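Local coordinates for protein restriction endonuclease S subunits (Thermoanaerobacter tengcongensis, PDB 3OKG) that probably serves as the DNA-recognition (specificity) subunit of a type I restriction-modification methyltransferase, working in complex with the methylating M polypeptides, at residues F51-I56 and G111-T116; D42-P47 and R80-I85; I102-P107 and E129-F134; V29-V34 and C119-N124. One frame throughout, in Å; residues are numbered along the deposited sequence.

Contact 1 (F51-I56 and G111-T116); sequences FVYVDI and GQICST. With SO4 (sulfate ion), chain D.
The Phe51 ring lies across the Ile113 side chain at about a right angle, its CD1 3.5 Å from Ile113 CG1. With chi1 of 69°, Phe51 CG stands between its backbone N and carbonyl carbon, on the side from which the ring meets Ile113. On that same face Tyr53 CD1 is 4.0 Å from Ile113 CG2, and the phenol runs on over the neighbouring strand until its OH comes 3.4 Å from Ser115 CB. On the other face Val54 CB and Cys114 CB pack at 4.0 Å. Three backbone bonds establish the parallel register: Ile113 N to Val52 O (3.1 Å), Val54 N to Ile113 O (2.8 Å) and Ser115 N to Val54 O. At the polar edge a sulfate, probably from the crystallisation liquor, bridges the segments: Ser115 OG donates to its O1 at 2.7 Å and Ile56 N to its O2 at 2.8 Å. Asp55 turns its carboxylate to Ser57. Strands 50-54 and 113-115 form the central pair of a mixed four-stranded sheet, flanked by 70-73 and 81-84; a G1 bulge at Gly111 and Gln112 faces Ile85, while Val54 and Cys114 touch Ile91 of strand 90-93.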
# COMPACT_ATOMS: atom_id res chain seq x y z
N PHE A 51 12.27 -4.96 -36.52
CA PHE A 51 12.91 -5.64 -35.39
C PHE A 51 12.12 -5.30 -34.13
O PHE A 51 11.36 -4.33 -34.12
CB PHE A 51 14.37 -5.19 -35.24
CG PHE A 51 14.51 -3.79 -34.78
CD1 PHE A 51 14.86 -3.50 -33.46
CD2 PHE A 51 14.29 -2.73 -35.65
CE1 PHE A 51 14.98 -2.19 -33.03
CE2 PHE A 51 14.41 -1.42 -35.23
CZ PHE A 51 14.75 -1.14 -33.91
N VAL A 52 12.29 -6.10 -33.08
CA VAL A 52 11.60 -5.79 -31.83
C VAL A 52 12.58 -5.08 -30.90
O VAL A 52 13.71 -5.55 -30.73
CB VAL A 52 11.06 -7.06 -31.16
CG1 VAL A 52 10.37 -6.68 -29.86
CG2 VAL A 52 10.07 -7.77 -32.09
N TYR A 53 12.16 -3.95 -30.33
CA TYR A 53 13.05 -3.12 -29.51
C TYR A 53 12.63 -3.17 -28.05
O TYR A 53 11.46 -2.93 -27.73
CB TYR A 53 12.98 -1.67 -29.98
CG TYR A 53 13.93 -0.75 -29.28
CD1 TYR A 53 15.23 -1.15 -28.99
CD2 TYR A 53 13.54 0.53 -28.95
CE1 TYR A 53 16.10 -0.29 -28.34
CE2 TYR A 53 14.42 1.40 -28.32
CZ TYR A 53 15.70 0.97 -28.03
OH TYR A 53 16.57 1.84 -27.41
N VAL A 54 13.59 -3.48 -27.18
CA VAL A 54 13.38 -3.43 -25.74
C VAL A 54 14.08 -2.19 -25.13
O VAL A 54 15.30 -2.13 -25.06
CB VAL A 54 13.93 -4.71 -25.06
CG1 VAL A 54 13.54 -4.71 -23.59
CG2 VAL A 54 13.39 -5.99 -25.76
N ASP A 55 13.30 -1.20 -24.72
CA ASP A 55 13.87 -0.07 -23.99
C ASP A 55 13.45 -0.21 -22.54
O ASP A 55 12.81 -1.19 -22.17
CB ASP A 55 13.42 1.27 -24.57
CG ASP A 55 11.92 1.46 -24.56
OD1 ASP A 55 11.17 0.56 -24.11
OD2 ASP A 55 11.48 2.52 -25.03
N ILE A 56 13.82 0.78 -21.73
CA ILE A 56 13.51 0.76 -20.31
C ILE A 56 12.00 0.69 -20.07
O ILE A 56 11.54 -0.05 -19.21
CB ILE A 56 14.07 2.01 -19.60
CG1 ILE A 56 15.60 2.03 -19.69
CG2 ILE A 56 13.63 2.03 -18.14
CD1 ILE A 56 16.26 0.74 -19.25
N GLY A 111 17.64 -12.56 -30.85
CA GLY A 111 18.14 -11.88 -32.03
C GLY A 111 17.52 -10.51 -32.21
O GLY A 111 17.76 -9.85 -33.23
N GLN A 112 16.72 -10.08 -31.25
CA GLN A 112 16.15 -8.75 -31.29
C GLN A 112 17.10 -7.73 -30.64
O GLN A 112 18.28 -8.02 -30.48
CB GLN A 112 14.74 -8.74 -30.70
CG GLN A 112 13.85 -9.81 -31.37
CD GLN A 112 13.83 -9.69 -32.91
OE1 GLN A 112 13.77 -10.69 -33.64
NE2 GLN A 112 13.89 -8.46 -33.39
N ILE A 113 16.61 -6.54 -30.32
CA ILE A 113 17.48 -5.42 -29.97
C ILE A 113 17.05 -4.77 -28.65
O ILE A 113 15.86 -4.56 -28.41
CB ILE A 113 17.43 -4.33 -31.07
CG1 ILE A 113 17.90 -4.91 -32.41
CG2 ILE A 113 18.25 -3.11 -30.68
CD1 ILE A 113 19.37 -5.33 -32.43
N CYS A 114 18.01 -4.44 -27.79
CA CYS A 114 17.72 -3.61 -26.64
C CYS A 114 18.58 -2.36 -26.63
O CYS A 114 19.58 -2.25 -27.35
CB CYS A 114 17.89 -4.36 -25.31
SG CYS A 114 19.65 -4.64 -24.82
N SER A 115 18.16 -1.41 -25.81
CA SER A 115 18.81 -0.11 -25.67
C SER A 115 20.26 -0.30 -25.21
O SER A 115 20.56 -1.21 -24.45
CB SER A 115 18.06 0.73 -24.62
OG SER A 115 18.73 1.96 -24.36
N THR A 116 21.15 0.56 -25.70
CA THR A 116 22.52 0.61 -25.17
C THR A 116 22.52 0.98 -23.68
O THR A 116 23.54 0.85 -23.00
CB THR A 116 23.36 1.67 -25.90
OG1 THR A 116 22.62 2.90 -25.92
CG2 THR A 116 23.66 1.22 -27.33
S SO4 D . 16.10 3.88 -22.83
O1 SO4 D . 17.15 4.06 -23.82
O2 SO4 D . 15.95 2.44 -22.56
O3 SO4 D . 16.48 4.51 -21.58
O4 SO4 D . 14.85 4.42 -23.33

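Contact 2 (D42-P47 and R80-I85). With SO4 (sulfate ion), chain I; SO4 (sulfate ion), chain D.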
# COMPACT_ATOMS: atom_id res chain seq x y z
N ASP A 42 23.21 -2.39 -36.22
CA ASP A 42 22.51 -1.16 -36.56
C ASP A 42 21.33 -1.53 -37.44
O ASP A 42 21.50 -1.84 -38.62
CB ASP A 42 23.46 -0.20 -37.30
CG ASP A 42 22.81 1.11 -37.63
OD1 ASP A 42 21.56 1.20 -37.60
OD2 ASP A 42 23.55 2.07 -37.92
N PRO A 43 20.12 -1.54 -36.87
CA PRO A 43 18.97 -2.00 -37.66
C PRO A 43 18.67 -1.08 -38.84
O PRO A 43 17.96 -1.51 -39.76
CB PRO A 43 17.79 -1.93 -36.65
CG PRO A 43 18.46 -1.81 -35.26
CD PRO A 43 19.73 -1.07 -35.52
N THR A 44 19.18 0.16 -38.81
CA THR A 44 18.94 1.11 -39.90
C THR A 44 19.57 0.63 -41.19
O THR A 44 19.27 1.16 -42.25
CB THR A 44 19.45 2.55 -39.61
OG1 THR A 44 20.88 2.59 -39.62
CG2 THR A 44 18.92 3.07 -38.27
N LYS A 45 20.43 -0.38 -41.09
CA LYS A 45 21.10 -0.94 -42.27
C LYS A 45 20.20 -1.91 -43.00
O LYS A 45 20.49 -2.31 -44.12
CB LYS A 45 22.43 -1.60 -41.88
CG LYS A 45 23.48 -0.58 -41.46
CD LYS A 45 24.71 -1.22 -40.82
CE LYS A 45 25.63 -1.89 -41.83
NZ LYS A 45 25.07 -3.18 -42.34
N ASN A 46 19.10 -2.29 -42.36
CA ASN A 46 18.03 -3.02 -43.02
C ASN A 46 16.75 -2.22 -42.80
O ASN A 46 15.92 -2.58 -41.98
CB ASN A 46 17.90 -4.44 -42.47
CG ASN A 46 19.14 -5.28 -42.72
OD1 ASN A 46 20.05 -5.32 -41.89
ND2 ASN A 46 19.18 -5.96 -43.86
N PRO A 47 16.62 -1.11 -43.53
CA PRO A 47 15.58 -0.11 -43.32
C PRO A 47 14.17 -0.69 -43.46
O PRO A 47 13.27 -0.18 -42.81
CB PRO A 47 15.86 0.92 -44.43
CG PRO A 47 16.68 0.15 -45.46
CD PRO A 47 17.55 -0.70 -44.60
N ARG A 80 19.70 4.61 -29.74
CA ARG A 80 20.15 3.65 -28.72
C ARG A 80 19.87 2.19 -29.06
O ARG A 80 20.28 1.27 -28.34
CB ARG A 80 19.49 3.97 -27.38
CG ARG A 80 20.06 5.20 -26.69
CD ARG A 80 19.23 5.52 -25.46
NE ARG A 80 19.78 6.66 -24.75
CZ ARG A 80 19.24 7.17 -23.65
NH1 ARG A 80 18.13 6.63 -23.15
NH2 ARG A 80 19.80 8.22 -23.06
N ALA A 81 19.13 1.97 -30.13
CA ALA A 81 18.74 0.62 -30.46
C ALA A 81 19.88 -0.12 -31.15
O ALA A 81 19.91 -0.21 -32.37
CB ALA A 81 17.44 0.60 -31.31
N ARG A 82 20.83 -0.66 -30.38
CA ARG A 82 22.02 -1.22 -31.01
C ARG A 82 22.55 -2.53 -30.43
O ARG A 82 23.42 -3.16 -31.03
CB ARG A 82 23.16 -0.19 -31.06
CG ARG A 82 22.83 1.06 -31.87
CD ARG A 82 22.85 0.84 -33.39
NE ARG A 82 22.72 2.13 -34.08
CZ ARG A 82 21.58 2.80 -34.23
NH1 ARG A 82 20.43 2.31 -33.76
NH2 ARG A 82 21.60 3.97 -34.86
N LYS A 83 22.04 -2.95 -29.27
CA LYS A 83 22.61 -4.16 -28.64
C LYS A 83 21.75 -5.36 -28.96
O LYS A 83 20.55 -5.34 -28.71
CB LYS A 83 22.73 -3.99 -27.11
CG LYS A 83 23.85 -3.04 -26.70
CD LYS A 83 23.99 -2.91 -25.18
CE LYS A 83 25.24 -2.06 -24.85
NZ LYS A 83 25.44 -1.93 -23.38
N VAL A 84 22.37 -6.41 -29.50
CA VAL A 84 21.65 -7.60 -29.92
C VAL A 84 21.40 -8.45 -28.69
O VAL A 84 22.32 -8.71 -27.93
CB VAL A 84 22.47 -8.43 -30.91
CG1 VAL A 84 21.81 -9.77 -31.15
CG2 VAL A 84 22.66 -7.67 -32.22
N ILE A 85 20.16 -8.84 -28.45
CA ILE A 85 19.90 -9.72 -27.32
C ILE A 85 19.61 -11.14 -27.79
O ILE A 85 19.13 -11.37 -28.91
CB ILE A 85 18.76 -9.22 -26.43
CG1 ILE A 85 17.48 -9.00 -27.25
CG2 ILE A 85 19.20 -7.92 -25.77
CD1 ILE A 85 16.27 -8.45 -26.43
S SO4 I . 16.22 -4.36 -46.05
O1 SO4 I . 15.48 -5.31 -46.87
O2 SO4 I . 17.52 -4.96 -45.74
O3 SO4 I . 16.41 -3.09 -46.74
O4 SO4 I . 15.47 -4.10 -44.82
S SO4 D . 16.10 3.88 -22.83
O1 SO4 D . 17.15 4.06 -23.82
O2 SO4 D . 15.95 2.44 -22.56
O3 SO4 D . 16.48 4.51 -21.58
O4 SO4 D . 14.85 4.42 -23.33
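Asp42 OD1, the oxygen lying over the guanidinium of Arg82, is gripped by two donors from Thr44: OG1 at 2.5 Å and the backbone N at 2.9 Å. Both arrive on the same face of the carboxylate plane, and the bond from the backbone N, two residues on, defines an Asx turn at the start of the 3-10 segment 43-45. Across the contact the carboxylate and guanidinium are stacked, their planes only 15° apart, with Asp42 OD1 above the centre of the cation. The separation of 3.8 Å between Asp42 OD1 and Arg82 NE makes this a long salt bridge, and no N-H is aimed at the oxygen. Arg82 is bent at chi2 (-75°), which swings CD back beside Asp42, 3.8 Å from Asp42 CA. Its NH1 bonds to Ala81 O at 2.9 Å within the guanidinium plane and also to Pro78 O, so that nitrogen has two backbone carbonyl partners. Pro43 CD adds a contact of 3.3 Å to the same Ala81 O, and the proline ring packs on Phe51. Just before the strand, Arg80 NH1 donates to a sulfate oxygen, O1, at 2.8 Å. The chemistry implies an attraction of charge across stacked planes: Thr44 fixes the anion, carbonyl oxygens of Ala81 and Pro78 help set the orientation of the cation, and the interaction between them would be mainly electrostatic.

Contact 3 (I102-P107 and E129-F134); sequences IALVPP and EPEFLF
Strand 102-104, at the edge of a three-stranded antiparallel sheet, is joined by Leu104 and Phe134 to the first turns of helix 130-137. Leu104 CB sits over one face of the Phe134 ring, 4.0 Å above its plane and displaced toward the rim, with CG as the nearest ring atom. The ring then reaches back along the strand: its CE1 is 3.7 Å from Ala103 CA, approached obliquely, while Ile102 O lies at the ring edge, near its plane, and is also weakly bonded to Arg138. A chi1 of 166° sets Phe134 CG anti to the backbone N, on the strand side, where Leu104 CB meets it. In the fold this is a helix laid against a sheet, the short axes 8.6 Å apart and nearly antiparallel at 167°. Strand 90-93, the middle strand of that sheet, is also in touch: Phe134 and Ile102 both meet Val90. Closer to the helix start, Leu104 divides its branches between two residues: CD1 approaches Pro130 CB at 4.1 Å, and CD2 meets the aliphatic part of Glu131 at CG, 3.9 Å away. Glu131 OE1 also comes to 4.0 Å from Leu104 CD2. Glu129 occupies the N-cap position just before this turn, its carboxylate paired with Arg178 of the long helix 174-216, while Glu131 and Phe132 touch Val181 of that helix.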
# COMPACT_ATOMS: atom_id res chain seq x y z
N ILE A 102 15.33 -4.66 -14.81
CA ILE A 102 16.25 -5.77 -15.00
C ILE A 102 15.38 -6.94 -15.38
O ILE A 102 14.40 -7.20 -14.69
CB ILE A 102 16.95 -6.12 -13.68
CG1 ILE A 102 17.79 -4.92 -13.17
CG2 ILE A 102 17.81 -7.39 -13.86
CD1 ILE A 102 18.15 -5.05 -11.69
N ALA A 103 15.73 -7.66 -16.45
CA ALA A 103 14.78 -8.67 -16.96
C ALA A 103 15.50 -9.76 -17.69
O ALA A 103 16.62 -9.56 -18.14
CB ALA A 103 13.80 -8.01 -17.90
N LEU A 104 14.82 -10.89 -17.83
CA LEU A 104 15.36 -12.05 -18.53
C LEU A 104 14.74 -12.10 -19.91
O LEU A 104 13.53 -11.97 -20.06
CB LEU A 104 15.00 -13.33 -17.78
CG LEU A 104 15.43 -14.67 -18.39
CD1 LEU A 104 16.97 -14.80 -18.36
CD2 LEU A 104 14.76 -15.82 -17.63
N VAL A 105 15.57 -12.26 -20.93
CA VAL A 105 15.09 -12.20 -22.29
C VAL A 105 14.48 -13.56 -22.67
O VAL A 105 15.17 -14.58 -22.59
CB VAL A 105 16.24 -11.85 -23.27
CG1 VAL A 105 15.75 -11.92 -24.74
CG2 VAL A 105 16.82 -10.45 -22.94
N PRO A 106 13.20 -13.58 -23.03
CA PRO A 106 12.52 -14.83 -23.39
C PRO A 106 13.01 -15.33 -24.75
O PRO A 106 13.73 -14.60 -25.43
CB PRO A 106 11.05 -14.42 -23.48
CG PRO A 106 11.09 -12.97 -23.83
CD PRO A 106 12.30 -12.41 -23.14
N PRO A 107 12.64 -16.55 -25.15
CA PRO A 107 13.12 -17.05 -26.44
C PRO A 107 12.49 -16.31 -27.63
O PRO A 107 13.17 -16.19 -28.65
CB PRO A 107 12.76 -18.55 -26.39
CG PRO A 107 11.84 -18.71 -25.21
CD PRO A 107 12.25 -17.65 -24.24
N GLU A 129 23.55 -20.50 -14.77
CA GLU A 129 22.22 -20.57 -15.38
C GLU A 129 21.65 -19.17 -15.58
O GLU A 129 21.71 -18.35 -14.65
CB GLU A 129 21.28 -21.31 -14.44
CG GLU A 129 21.69 -22.76 -14.22
CD GLU A 129 21.29 -23.64 -15.39
OE1 GLU A 129 20.34 -23.27 -16.10
OE2 GLU A 129 21.92 -24.69 -15.57
N PRO A 130 21.11 -18.87 -16.77
CA PRO A 130 20.51 -17.54 -17.02
C PRO A 130 19.51 -17.13 -15.93
O PRO A 130 19.52 -16.00 -15.49
CB PRO A 130 19.80 -17.71 -18.38
CG PRO A 130 20.66 -18.75 -19.12
CD PRO A 130 21.23 -19.67 -18.02
N GLU A 131 18.64 -18.04 -15.51
CA GLU A 131 17.61 -17.68 -14.54
C GLU A 131 18.24 -17.35 -13.19
O GLU A 131 17.70 -16.52 -12.43
CB GLU A 131 16.60 -18.84 -14.36
CG GLU A 131 15.66 -19.06 -15.56
CD GLU A 131 16.32 -19.72 -16.79
OE1 GLU A 131 15.65 -19.72 -17.85
OE2 GLU A 131 17.48 -20.23 -16.73
N PHE A 132 19.35 -18.02 -12.89
CA PHE A 132 20.08 -17.74 -11.65
C PHE A 132 20.69 -16.34 -11.74
O PHE A 132 20.56 -15.54 -10.81
CB PHE A 132 21.14 -18.81 -11.36
CG PHE A 132 21.80 -18.64 -10.01
CD1 PHE A 132 21.17 -19.07 -8.86
CD2 PHE A 132 23.04 -18.03 -9.91
CE1 PHE A 132 21.77 -18.91 -7.61
CE2 PHE A 132 23.66 -17.86 -8.67
CZ PHE A 132 23.02 -18.30 -7.52
N LEU A 133 21.35 -16.03 -12.85
CA LEU A 133 21.86 -14.65 -13.03
C LEU A 133 20.76 -13.58 -12.94
O LEU A 133 20.96 -12.49 -12.37
CB LEU A 133 22.65 -14.50 -14.35
CG LEU A 133 23.89 -15.41 -14.48
CD1 LEU A 133 24.67 -15.02 -15.72
CD2 LEU A 133 24.81 -15.27 -13.24
N PHE A 134 19.61 -13.86 -13.54
CA PHE A 134 18.50 -12.91 -13.51
C PHE A 134 18.16 -12.59 -12.05
O PHE A 134 18.13 -11.42 -11.65
CB PHE A 134 17.26 -13.56 -14.16
CG PHE A 134 15.98 -12.82 -13.90
CD1 PHE A 134 15.86 -11.46 -14.18
CD2 PHE A 134 14.88 -13.49 -13.37
CE1 PHE A 134 14.64 -10.77 -13.96
CE2 PHE A 134 13.66 -12.80 -13.13
CZ PHE A 134 13.58 -11.42 -13.42

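Contact 4 (V29-V34 and C119-N124). With SO4 (sulfate ion), chain H.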
# COMPACT_ATOMS: atom_id res chain seq x y z
N VAL A 29 32.87 -15.02 -7.58
CA VAL A 29 33.45 -14.55 -8.83
C VAL A 29 32.92 -13.17 -9.20
O VAL A 29 31.89 -12.74 -8.67
CB VAL A 29 33.09 -15.50 -9.98
CG1 VAL A 29 33.63 -16.86 -9.69
CG2 VAL A 29 31.54 -15.54 -10.21
N ARG A 30 33.60 -12.47 -10.11
CA ARG A 30 32.99 -11.28 -10.70
C ARG A 30 31.94 -11.78 -11.71
O ARG A 30 32.14 -12.80 -12.35
CB ARG A 30 34.03 -10.39 -11.39
CG ARG A 30 34.99 -9.62 -10.42
CD ARG A 30 36.10 -8.85 -11.18
NE ARG A 30 36.75 -9.76 -12.12
CZ ARG A 30 37.65 -10.68 -11.78
NH1 ARG A 30 38.06 -10.80 -10.52
NH2 ARG A 30 38.16 -11.47 -12.72
N LEU A 31 30.84 -11.05 -11.84
CA LEU A 31 29.76 -11.45 -12.75
C LEU A 31 30.36 -11.73 -14.13
O LEU A 31 30.05 -12.74 -14.77
CB LEU A 31 28.74 -10.32 -12.83
CG LEU A 31 27.56 -10.49 -13.78
CD1 LEU A 31 26.82 -11.77 -13.44
CD2 LEU A 31 26.67 -9.24 -13.64
N GLY A 32 31.22 -10.84 -14.59
CA GLY A 32 31.81 -10.93 -15.92
C GLY A 32 32.51 -12.26 -16.19
O GLY A 32 32.61 -12.71 -17.33
N GLU A 33 33.00 -12.90 -15.13
CA GLU A 33 33.73 -14.15 -15.29
C GLU A 33 32.83 -15.27 -15.78
O GLU A 33 33.30 -16.25 -16.33
CB GLU A 33 34.36 -14.58 -13.95
CG GLU A 33 35.46 -13.66 -13.42
CD GLU A 33 36.14 -14.29 -12.19
OE1 GLU A 33 36.90 -15.25 -12.37
OE2 GLU A 33 35.85 -13.87 -11.06
N VAL A 34 31.52 -15.15 -15.54
CA VAL A 34 30.59 -16.17 -16.03
C VAL A 34 29.68 -15.61 -17.15
O VAL A 34 28.62 -16.15 -17.42
CB VAL A 34 29.78 -16.80 -14.86
CG1 VAL A 34 30.72 -17.40 -13.85
CG2 VAL A 34 28.88 -15.75 -14.20
N CYS A 119 23.06 -3.03 -19.69
CA CYS A 119 24.18 -3.96 -19.71
C CYS A 119 23.65 -5.36 -20.06
O CYS A 119 22.72 -5.85 -19.40
CB CYS A 119 24.84 -3.99 -18.33
SG CYS A 119 26.14 -5.22 -18.19
N VAL A 120 24.24 -6.01 -21.06
CA VAL A 120 23.73 -7.33 -21.51
C VAL A 120 24.58 -8.44 -20.88
O VAL A 120 25.77 -8.51 -21.10
CB VAL A 120 23.70 -7.47 -23.06
CG1 VAL A 120 23.20 -8.86 -23.46
CG2 VAL A 120 22.74 -6.42 -23.70
N ILE A 121 23.95 -9.26 -20.05
CA ILE A 121 24.62 -10.24 -19.24
C ILE A 121 24.23 -11.62 -19.77
O ILE A 121 23.13 -12.10 -19.49
CB ILE A 121 24.15 -10.08 -17.76
CG1 ILE A 121 24.71 -8.77 -17.17
CG2 ILE A 121 24.51 -11.30 -16.93
CD1 ILE A 121 23.86 -8.22 -15.98
N ARG A 122 25.13 -12.22 -20.55
CA ARG A 122 24.90 -13.47 -21.26
C ARG A 122 25.61 -14.61 -20.58
O ARG A 122 26.85 -14.67 -20.60
CB ARG A 122 25.39 -13.33 -22.71
CG ARG A 122 25.14 -14.57 -23.59
CD ARG A 122 25.25 -14.20 -25.08
NE ARG A 122 24.29 -13.14 -25.40
CZ ARG A 122 24.38 -12.33 -26.45
NH1 ARG A 122 25.39 -12.47 -27.32
NH2 ARG A 122 23.47 -11.39 -26.64
N ALA A 123 24.84 -15.53 -19.98
CA ALA A 123 25.45 -16.55 -19.13
C ALA A 123 26.33 -17.46 -19.94
O ALA A 123 25.93 -17.93 -21.00
CB ALA A 123 24.38 -17.40 -18.45
N ASN A 124 27.53 -17.72 -19.44
CA ASN A 124 28.33 -18.82 -19.94
C ASN A 124 27.77 -20.06 -19.26
O ASN A 124 27.97 -20.26 -18.05
CB ASN A 124 29.81 -18.64 -19.58
CG ASN A 124 30.69 -19.80 -20.08
OD1 ASN A 124 30.18 -20.85 -20.43
ND2 ASN A 124 32.00 -19.58 -20.10
S SO4 H . 25.85 -12.74 -31.07
O1 SO4 H . 26.49 -13.04 -32.35
O2 SO4 H . 25.11 -13.93 -30.62
O3 SO4 H . 26.87 -12.40 -30.07
O4 SO4 H . 24.91 -11.62 -31.22
O HOH W 1 32.77 -16.75 -19.20
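The flat carbonyl group of Val34 is met by the backbone N of Asn124 from above its plane, 39° out of it, in a bond of 2.8 Å that is almost straight at the hydrogen (177°). Two guanidinium groups of the segments lie well away from this bond. That of Arg122 has a sulfate oxygen, O3, at its edge, near its plane, weakly bonded to NH1, but its stronger partner is Asp89. That of Arg30 carries Glu33 OE2 over one face, offset toward the rim, a long ion pair; the same oxygen accepts from Arg30 N at 2.8 Å, linking the residue before the 3-10 turn 31-33 to its last. A water extends the polar seam, donating to Glu33 O and accepting from Asn124 ND2, while Asn124 OD1 takes the backbone N of Glu126. On the apolar side Leu31 and Ile121 cross at about a right angle, joined methyl to methyl by Leu31 CD2 and Ile121 CD1 at 3.8 Å. Leu31 has CG anti to the backbone N (chi1 177°), on a bond that already points to the other segment. The contact ties the turn after strand 27-30, which pairs with 168-171, to edge strand 118-121 and the residues that follow it: Leu31 also packs on Val164 of helix 161-165, and Ile121 on Leu133 and Cys137 of helix 130-137.

All four contacts belong to the first of the two DNA specificity domains. Contacts 1 and 2, centres about 8 Å apart, share a mixed sheet: Cys114 N lies 2.8 Å from Lys83 O, a probable hydrogen bond between neighbouring strands, and one sulfate is held by Ser115 and Ile56 of contact 1 and Arg80 of contact 2. Contacts 3 and 4, about 11 Å between centres, use the two edge strands of the three-stranded sheet and meet at helix 130-137, where Leu133 CD1 is 3.6 Å from Ala123 CB. The two sheets touch through Cys114 SG and Val120 CG2 at 3.7 Å; just beyond the strands, Ile85 CD1 lies 3.9 Å from Val105 CG1.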